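Protein argonaute 5 (Arabidopsis thaliana, PDB 4G0O) probably binds the 5' end of guide small RNAs through its MID domain, whose nucleotide specificity loop helps sort them by their first base. Local coordinates at residues E64-I69 / Q77-I82; V81-V86 / G91-I96. All coordinates share one frame; numbering follows the deposited sequence.

Overall arrangement
Both contacts are built on strand 78-82 of the parallel sheet, with centres 10 Å apart. Contact 1 comes first along the chain. It packs helix 62-72 on the strand that follows it. Contact 2 begins where contact 1 ends, with V81 and I82 in common, and packs the end of the strand and its exit loop on helix 90-101. The two helices also meet each other: L66 CD2 lies 3.8 Å from I96 CG2 and 4.3 Å from I93 CG2. The result is an apolar layer on one face of the sheet. Helix 90-101 also carries K94, which makes a weak bond to a sulfate ion. The loop between the strand and this helix is probably the nucleotide specificity loop, as in related MID domains.

Contact 1 (E64-I69 / Q77-I82)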
ATOM      1  N   GLU A  64       0.030 -16.709  -5.997  1.00 33.46           N
ATOM      2  CA  GLU A  64      -1.040 -17.241  -5.136  1.00 35.19           C
ATOM      3  C   GLU A  64      -1.715 -16.198  -4.240  1.00 29.23           C
ATOM      4  O   GLU A  64      -2.942 -16.120  -4.195  1.00 26.02           O
ATOM      5  CB  GLU A  64      -0.497 -18.382  -4.244  1.00 36.45           C
ATOM      6  CG  GLU A  64      -1.550 -19.064  -3.355  1.00 41.76           C
ATOM      7  CD  GLU A  64      -1.265 -18.988  -1.842  1.00 48.32           C
ATOM      8  OE1 GLU A  64      -1.014 -17.870  -1.324  1.00 39.54           O
ATOM      9  OE2 GLU A  64      -1.311 -20.060  -1.168  1.00 48.87           O
ATOM     10  N   ALA A  65      -0.907 -15.432  -3.501  1.00 30.34           N
ATOM     11  CA  ALA A  65      -1.415 -14.441  -2.543  1.00 25.73           C
ATOM     12  C   ALA A  65      -2.200 -13.344  -3.237  1.00 22.04           C
ATOM     13  O   ALA A  65      -3.293 -12.989  -2.817  1.00 24.25           O
ATOM     14  CB  ALA A  65      -0.265 -13.822  -1.758  1.00 26.57           C
ATOM     15  N   LEU A  66      -1.638 -12.813  -4.312  1.00 24.07           N
ATOM     16  CA  LEU A  66      -2.272 -11.710  -5.018  1.00 23.80           C
ATOM     17  C   LEU A  66      -3.632 -12.158  -5.552  1.00 23.65           C
ATOM     18  O   LEU A  66      -4.635 -11.464  -5.386  1.00 24.25           O
ATOM     19  CB  LEU A  66      -1.361 -11.238  -6.156  1.00 20.91           C
ATOM     20  CG  LEU A  66      -0.499  -9.976  -5.997  1.00 31.30           C
ATOM     21  CD1 LEU A  66      -0.505  -9.359  -4.571  1.00 21.51           C
ATOM     22  CD2 LEU A  66       0.919 -10.234  -6.486  1.00 25.04           C
ATOM     23  N   LEU A  67      -3.678 -13.334  -6.168  1.00 27.06           N
ATOM     24  CA  LEU A  67      -4.941 -13.814  -6.731  1.00 28.91           C
ATOM     25  C   LEU A  67      -5.932 -14.153  -5.624  1.00 25.38           C
ATOM     26  O   LEU A  67      -7.134 -13.981  -5.787  1.00 25.89           O
ATOM     27  CB  LEU A  67      -4.738 -15.002  -7.674  1.00 25.38           C
ATOM     28  CG  LEU A  67      -6.047 -15.517  -8.303  1.00 31.14           C
ATOM     29  CD1 LEU A  67      -6.569 -14.544  -9.348  1.00 24.66           C
ATOM     30  CD2 LEU A  67      -5.888 -16.921  -8.887  1.00 27.63           C
ATOM     31  N   ASP A  68      -5.431 -14.606  -4.484  1.00 27.19           N
ATOM     32  CA  ASP A  68      -6.311 -14.900  -3.351  1.00 27.06           C
ATOM     33  C   ASP A  68      -6.952 -13.611  -2.843  1.00 27.59           C
ATOM     34  O   ASP A  68      -8.165 -13.534  -2.638  1.00 28.28           O
ATOM     35  CB  ASP A  68      -5.521 -15.565  -2.223  1.00 28.57           C
ATOM     36  CG  ASP A  68      -6.371 -15.852  -0.999  1.00 31.26           C
ATOM     37  OD1 ASP A  68      -5.903 -15.554   0.122  1.00 34.82           O
ATOM     38  OD2 ASP A  68      -7.489 -16.395  -1.147  1.00 29.86           O
ATOM     39  N   ILE A  69      -6.125 -12.590  -2.651  1.00 30.33           N
ATOM     40  CA  ILE A  69      -6.600 -11.311  -2.115  1.00 26.96           C
ATOM     41  C   ILE A  69      -7.630 -10.707  -3.048  1.00 22.43           C
ATOM     42  O   ILE A  69      -8.656 -10.181  -2.617  1.00 24.86           O
ATOM     43  CB  ILE A  69      -5.431 -10.360  -1.937  1.00 24.35           C
ATOM     44  CG1 ILE A  69      -4.705 -10.722  -0.646  1.00 25.09           C
ATOM     45  CG2 ILE A  69      -5.905  -8.913  -1.892  1.00 23.87           C
ATOM     46  CD1 ILE A  69      -3.257 -10.710  -0.781  1.00 20.15           C
ATOM     47  N   GLN A  77      -9.921  -1.161  -3.240  1.00 29.49           N
ATOM     48  CA  GLN A  77      -9.578   0.109  -3.858  1.00 29.57           C
ATOM     49  C   GLN A  77      -8.074   0.336  -3.812  1.00 24.86           C
ATOM     50  O   GLN A  77      -7.549   1.188  -4.526  1.00 24.04           O
ATOM     51  CB  GLN A  77     -10.319   1.250  -3.150  1.00 28.35           C
ATOM     52  CG  GLN A  77     -11.824   1.272  -3.438  1.00 28.95           C
ATOM     53  CD  GLN A  77     -12.600   2.259  -2.564  1.00 31.05           C
ATOM     54  OE1 GLN A  77     -12.328   2.415  -1.369  1.00 29.01           O
ATOM     55  NE2 GLN A  77     -13.587   2.910  -3.157  1.00 34.26           N
ATOM     56  N   LEU A  78      -7.379  -0.431  -2.972  1.00 24.86           N
ATOM     57  CA  LEU A  78      -5.937  -0.228  -2.765  1.00 24.56           C
ATOM     58  C   LEU A  78      -5.302  -1.418  -2.053  1.00 22.56           C
ATOM     59  O   LEU A  78      -5.836  -1.903  -1.065  1.00 22.88           O
ATOM     60  CB  LEU A  78      -5.685   1.044  -1.935  1.00 25.68           C
ATOM     61  CG  LEU A  78      -4.234   1.444  -1.640  1.00 23.81           C
ATOM     62  CD1 LEU A  78      -3.531   1.923  -2.917  1.00 24.50           C
ATOM     63  CD2 LEU A  78      -4.143   2.511  -0.545  1.00 22.23           C
ATOM     64  N   LEU A  79      -4.160  -1.879  -2.553  1.00 24.61           N
ATOM     65  CA  LEU A  79      -3.387  -2.911  -1.867  1.00 24.45           C
ATOM     66  C   LEU A  79      -2.064  -2.311  -1.489  1.00 20.63           C
ATOM     67  O   LEU A  79      -1.322  -1.858  -2.368  1.00 23.06           O
ATOM     68  CB  LEU A  79      -3.088  -4.091  -2.787  1.00 22.32           C
ATOM     69  CG  LEU A  79      -3.110  -5.491  -2.158  1.00 30.89           C
ATOM     70  CD1 LEU A  79      -2.227  -6.480  -2.936  1.00 30.79           C
ATOM     71  CD2 LEU A  79      -2.758  -5.456  -0.685  1.00 24.81           C
ATOM     72  N   ILE A  80      -1.750  -2.311  -0.203  1.00 18.72           N
ATOM     73  CA  ILE A  80      -0.448  -1.829   0.208  1.00 19.97           C
ATOM     74  C   ILE A  80       0.460  -3.035   0.206  1.00 23.13           C
ATOM     75  O   ILE A  80       0.249  -3.983   0.972  1.00 19.81           O
ATOM     76  CB  ILE A  80      -0.460  -1.207   1.609  1.00 24.15           C
ATOM     77  CG1 ILE A  80      -1.323   0.058   1.640  1.00 22.74           C
ATOM     78  CG2 ILE A  80       0.959  -0.876   2.060  1.00 21.53           C
ATOM     79  CD1 ILE A  80      -1.797   0.397   3.037  1.00 24.10           C
ATOM     80  N   VAL A  81       1.460  -3.023  -0.669  1.00 20.97           N
ATOM     81  CA  VAL A  81       2.321  -4.187  -0.777  1.00 22.97           C
ATOM     82  C   VAL A  81       3.678  -3.968  -0.129  1.00 23.13           C
ATOM     83  O   VAL A  81       4.398  -3.033  -0.489  1.00 23.48           O
ATOM     84  CB  VAL A  81       2.531  -4.596  -2.230  1.00 23.44           C
ATOM     85  CG1 VAL A  81       3.693  -5.594  -2.334  1.00 18.84           C
ATOM     86  CG2 VAL A  81       1.259  -5.184  -2.777  1.00 22.83           C
ATOM     87  N   ILE A  82       4.038  -4.824   0.822  1.00 21.57           N
ATOM     88  CA  ILE A  82       5.419  -4.813   1.300  1.00 25.00           C
ATOM     89  C   ILE A  82       6.261  -5.818   0.500  1.00 23.19           C
ATOM     90  O   ILE A  82       6.053  -7.029   0.575  1.00 21.62           O
ATOM     91  CB  ILE A  82       5.526  -5.061   2.824  1.00 22.97           C
ATOM     92  CG1 ILE A  82       4.794  -3.964   3.608  1.00 29.20           C
ATOM     93  CG2 ILE A  82       6.981  -5.070   3.271  1.00 19.41           C
ATOM     94  CD1 ILE A  82       4.650  -4.298   5.097  1.00 25.75           C
TER
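L79 on the strand points at the helix and meets L66 and I69. No hydrogen bond crosses between the segments, and all three residues are buried. The contact is therefore apolar packing of a helix against a beta strand, as in a Rossmann-like alpha/beta fold. The backbones stay well apart, with I69 CA and L79 CA 9.0 Å from each other, and the leucine bridges the gap.

L79 can be followed outward. Its CB leaves the strand toward the helix and is still 5.7 Å from I69 CG2. One bond further, CG comes to 4.4 Å from the same methyl, which is the I69 approach to this strand. At the tip the two methyls part. CD1 reaches L66 CD1 at 3.7 Å, the closest approach between the segments. The same CD1 also lies 3.7 Å from V81 CG2, two residues along its own strand. CD2 turns to another side and stays 4.8 Å from I69 CG2, a looser fit.

L66 starts from a less direct position, because its CB does not aim at the strand. Its second torsion is close to eclipsed (chi2 7°), and this brings CD1 round to face L79. The two leucine side chains meet at a slant, not end on. I69 does point at the strand, and its CG2 branch does the touching.

L79 also packs on T15 and V17 of strand 7-18 and on I103, while its backbone bonds to V104 and Q106. I69 shares V17. L66 continues onto I96, C97 and L101, so helix 62-72 lies beside helix 90-101 on the same face of the sheet. I80 and I82 of the strand face helix 27-42 on the other.

Contact 2 (V81-V86 / G91-I96); sequences VILPDV and GKIKRI. With SO4 (sulfate ion), chain C.
V81, L83 and P84 all pack on I93. The contact joins the first two elements of a beta-alpha-beta unit, made of strand 78-82, helix 90-101 and strand 105-108. This unit belongs to the Rossmann-like fold of the MID domain.

The tight part is apolar and lies at the tip of I93. Its side chain is extended beyond CB (chi2 174°), which carries CD1 across to the loop after the strand. There CD1 lies 3.6 Å from L83 CD2, and the two side chains cross at an angle. P84 offers the CD end of its ring to the same methyl at 4.1 Å.

The packing against the strand itself is looser. The other branch of I93, CG2, faces back to the strand and comes no nearer to V81 CG1 than 4.3 Å. V81, P84 and I93 are buried. L83 is partly exposed, so the solvent side of the contact lies at this leucine. C107 of strand 105-108 and I62 of helix 62-72 also pack on I93.

K94 leaves the helix in another direction. The chain bends at chi2 and chi3, and NZ bonds to S105 OG. K131 shares the sulfate with K94, so the two lysines lie close around one anion. The ion probably came from the crystallisation liquor. Its position beside K94 and K131 is consistent with the 5'-phosphate site of MID domains. The bond from K94 NZ to sulfate O2 is weak, at 3.4 Å.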
ATOM      1  N   VAL A  81       1.460  -3.023  -0.669  1.00 20.97           N
ATOM      2  CA  VAL A  81       2.321  -4.187  -0.777  1.00 22.97           C
ATOM      3  C   VAL A  81       3.678  -3.968  -0.129  1.00 23.13           C
ATOM      4  O   VAL A  81       4.398  -3.033  -0.489  1.00 23.48           O
ATOM      5  CB  VAL A  81       2.531  -4.596  -2.230  1.00 23.44           C
ATOM      6  CG1 VAL A  81       3.693  -5.594  -2.334  1.00 18.84           C
ATOM      7  CG2 VAL A  81       1.259  -5.184  -2.777  1.00 22.83           C
ATOM      8  N   ILE A  82       4.038  -4.824   0.822  1.00 21.57           N
ATOM      9  CA  ILE A  82       5.419  -4.813   1.300  1.00 25.00           C
ATOM     10  C   ILE A  82       6.261  -5.818   0.500  1.00 23.19           C
ATOM     11  O   ILE A  82       6.053  -7.029   0.575  1.00 21.62           O
ATOM     12  CB  ILE A  82       5.526  -5.061   2.824  1.00 22.97           C
ATOM     13  CG1 ILE A  82       4.794  -3.964   3.608  1.00 29.20           C
ATOM     14  CG2 ILE A  82       6.981  -5.070   3.271  1.00 19.41           C
ATOM     15  CD1 ILE A  82       4.650  -4.298   5.097  1.00 25.75           C
ATOM     16  N   LEU A  83       7.221  -5.288  -0.247  1.00 20.20           N
ATOM     17  CA  LEU A  83       8.043  -6.060  -1.184  1.00 24.18           C
ATOM     18  C   LEU A  83       8.962  -7.064  -0.505  1.00 24.98           C
ATOM     19  O   LEU A  83       9.344  -6.892   0.650  1.00 27.18           O
ATOM     20  CB  LEU A  83       8.916  -5.107  -2.023  1.00 23.27           C
ATOM     21  CG  LEU A  83       8.174  -4.127  -2.928  1.00 27.40           C
ATOM     22  CD1 LEU A  83       9.113  -3.009  -3.398  1.00 25.31           C
ATOM     23  CD2 LEU A  83       7.555  -4.899  -4.101  1.00 28.78           C
ATOM     24  N   PRO A  84       9.349  -8.113  -1.239  1.00 28.99           N
ATOM     25  CA  PRO A  84      10.316  -9.079  -0.710  1.00 28.88           C
ATOM     26  C   PRO A  84      11.597  -8.388  -0.251  1.00 26.52           C
ATOM     27  O   PRO A  84      11.847  -7.239  -0.638  1.00 26.51           O
ATOM     28  CB  PRO A  84      10.601  -9.967  -1.922  1.00 24.76           C
ATOM     29  CG  PRO A  84       9.349  -9.930  -2.685  1.00 29.59           C
ATOM     30  CD  PRO A  84       8.851  -8.511  -2.567  1.00 25.42           C
ATOM     31  N   ASP A  85      12.388  -9.062   0.572  1.00 23.31           N
ATOM     32  CA  ASP A  85      13.630  -8.464   1.046  1.00 32.29           C
ATOM     33  C   ASP A  85      14.642  -8.317  -0.083  1.00 29.77           C
ATOM     34  O   ASP A  85      15.398  -7.356  -0.113  1.00 28.77           O
ATOM     35  CB  ASP A  85      14.219  -9.273   2.203  1.00 31.37           C
ATOM     36  CG  ASP A  85      13.272  -9.357   3.389  1.00 34.35           C
ATOM     37  OD1 ASP A  85      13.053 -10.480   3.894  1.00 35.26           O
ATOM     38  OD2 ASP A  85      12.729  -8.305   3.806  1.00 31.29           O
ATOM     39  N   VAL A  86      14.663  -9.269  -1.011  1.00 29.42           N
ATOM     40  CA  VAL A  86      15.586  -9.190  -2.140  1.00 29.27           C
ATOM     41  C   VAL A  86      14.862  -8.549  -3.317  1.00 33.39           C
ATOM     42  O   VAL A  86      13.711  -8.903  -3.613  1.00 31.66           O
ATOM     43  CB  VAL A  86      16.111 -10.588  -2.544  1.00 36.60           C
ATOM     44  CG1 VAL A  86      17.226 -10.459  -3.577  1.00 32.24           C
ATOM     45  CG2 VAL A  86      16.610 -11.351  -1.314  1.00 31.54           C
ATOM     46  N   GLY A  91       8.616  -5.873 -10.770  1.00 36.60           N
ATOM     47  CA  GLY A  91       7.970  -5.960 -12.075  1.00 31.18           C
ATOM     48  C   GLY A  91       6.865  -7.000 -12.099  1.00 30.70           C
ATOM     49  O   GLY A  91       5.758  -6.720 -12.545  1.00 28.59           O
ATOM     50  N   LYS A  92       7.173  -8.199 -11.613  1.00 33.27           N
ATOM     51  CA  LYS A  92       6.185  -9.252 -11.484  1.00 32.35           C
ATOM     52  C   LYS A  92       4.948  -8.771 -10.706  1.00 32.95           C
ATOM     53  O   LYS A  92       3.806  -8.958 -11.156  1.00 29.94           O
ATOM     54  CB  LYS A  92       6.795 -10.476 -10.789  1.00 28.56           C
ATOM     55  CG  LYS A  92       5.863 -11.673 -10.792  1.00 31.19           C
ATOM     56  CD  LYS A  92       6.182 -12.684  -9.678  1.00 38.26           C
ATOM     57  CE  LYS A  92       7.285 -13.666 -10.063  1.00 38.73           C
ATOM     58  NZ  LYS A  92       7.651 -14.550  -8.909  1.00 46.29           N
ATOM     59  N   ILE A  93       5.169  -8.146  -9.549  1.00 31.54           N
ATOM     60  CA  ILE A  93       4.053  -7.719  -8.702  1.00 27.41           C
ATOM     61  C   ILE A  93       3.178  -6.662  -9.361  1.00 25.85           C
ATOM     62  O   ILE A  93       1.953  -6.721  -9.263  1.00 29.07           O
ATOM     63  CB  ILE A  93       4.534  -7.217  -7.322  1.00 34.78           C
ATOM     64  CG1 ILE A  93       5.269  -8.338  -6.588  1.00 33.12           C
ATOM     65  CG2 ILE A  93       3.354  -6.699  -6.475  1.00 28.32           C
ATOM     66  CD1 ILE A  93       5.900  -7.902  -5.290  1.00 31.15           C
ATOM     67  N   LYS A  94       3.795  -5.696 -10.036  1.00 30.17           N
ATOM     68  CA  LYS A  94       3.024  -4.622 -10.655  1.00 33.25           C
ATOM     69  C   LYS A  94       2.232  -5.168 -11.819  1.00 31.96           C
ATOM     70  O   LYS A  94       1.060  -4.827 -11.995  1.00 29.88           O
ATOM     71  CB  LYS A  94       3.932  -3.514 -11.157  1.00 31.83           C
ATOM     72  CG  LYS A  94       4.604  -2.736 -10.053  1.00 38.98           C
ATOM     73  CD  LYS A  94       3.849  -1.455  -9.736  1.00 39.47           C
ATOM     74  CE  LYS A  94       3.000  -1.573  -8.463  1.00 41.39           C
ATOM     75  NZ  LYS A  94       2.117  -0.371  -8.274  1.00 36.33           N
ATOM     76  N   ARG A  95       2.896  -6.005 -12.614  1.00 30.11           N
ATOM     77  CA  ARG A  95       2.266  -6.672 -13.744  1.00 32.48           C
ATOM     78  C   ARG A  95       1.014  -7.423 -13.274  1.00 29.36           C
ATOM     79  O   ARG A  95      -0.063  -7.277 -13.844  1.00 30.92           O
ATOM     80  CB  ARG A  95       3.262  -7.628 -14.434  1.00 30.85           C
ATOM     81  CG  ARG A  95       2.591  -8.621 -15.390  1.00 36.46           C
ATOM     82  CD  ARG A  95       3.562  -9.584 -16.065  1.00 30.53           C
ATOM     83  NE  ARG A  95       4.215 -10.499 -15.125  1.00 37.56           N
ATOM     84  CZ  ARG A  95       3.650 -11.595 -14.622  1.00 34.28           C
ATOM     85  NH1 ARG A  95       4.324 -12.375 -13.779  1.00 33.88           N
ATOM     86  NH2 ARG A  95       2.409 -11.918 -14.959  1.00 36.83           N
ATOM     87  N   ILE A  96       1.149  -8.198 -12.209  1.00 31.30           N
ATOM     88  CA  ILE A  96       0.034  -9.008 -11.725  1.00 29.58           C
ATOM     89  C   ILE A  96      -1.098  -8.115 -11.239  1.00 31.64           C
ATOM     90  O   ILE A  96      -2.269  -8.330 -11.563  1.00 31.19           O
ATOM     91  CB  ILE A  96       0.481  -9.942 -10.595  1.00 25.05           C
ATOM     92  CG1 ILE A  96       1.368 -11.054 -11.157  1.00 29.48           C
ATOM     93  CG2 ILE A  96      -0.731 -10.522  -9.859  1.00 24.81           C
ATOM     94  CD1 ILE A  96       2.113 -11.835 -10.082  1.00 32.18           C
TER
HETATM   95  S   SO4 C 701       5.069   3.012  -6.952  1.00 57.30           S
HETATM   96  O1  SO4 C 701       6.307   3.046  -6.166  1.00 47.58           O
HETATM   97  O2  SO4 C 701       4.575   1.609  -6.994  1.00 39.77           O
HETATM   98  O3  SO4 C 701       4.079   3.933  -6.369  1.00 30.79           O
HETATM   99  O4  SO4 C 701       5.335   3.499  -8.314  1.00 48.19           O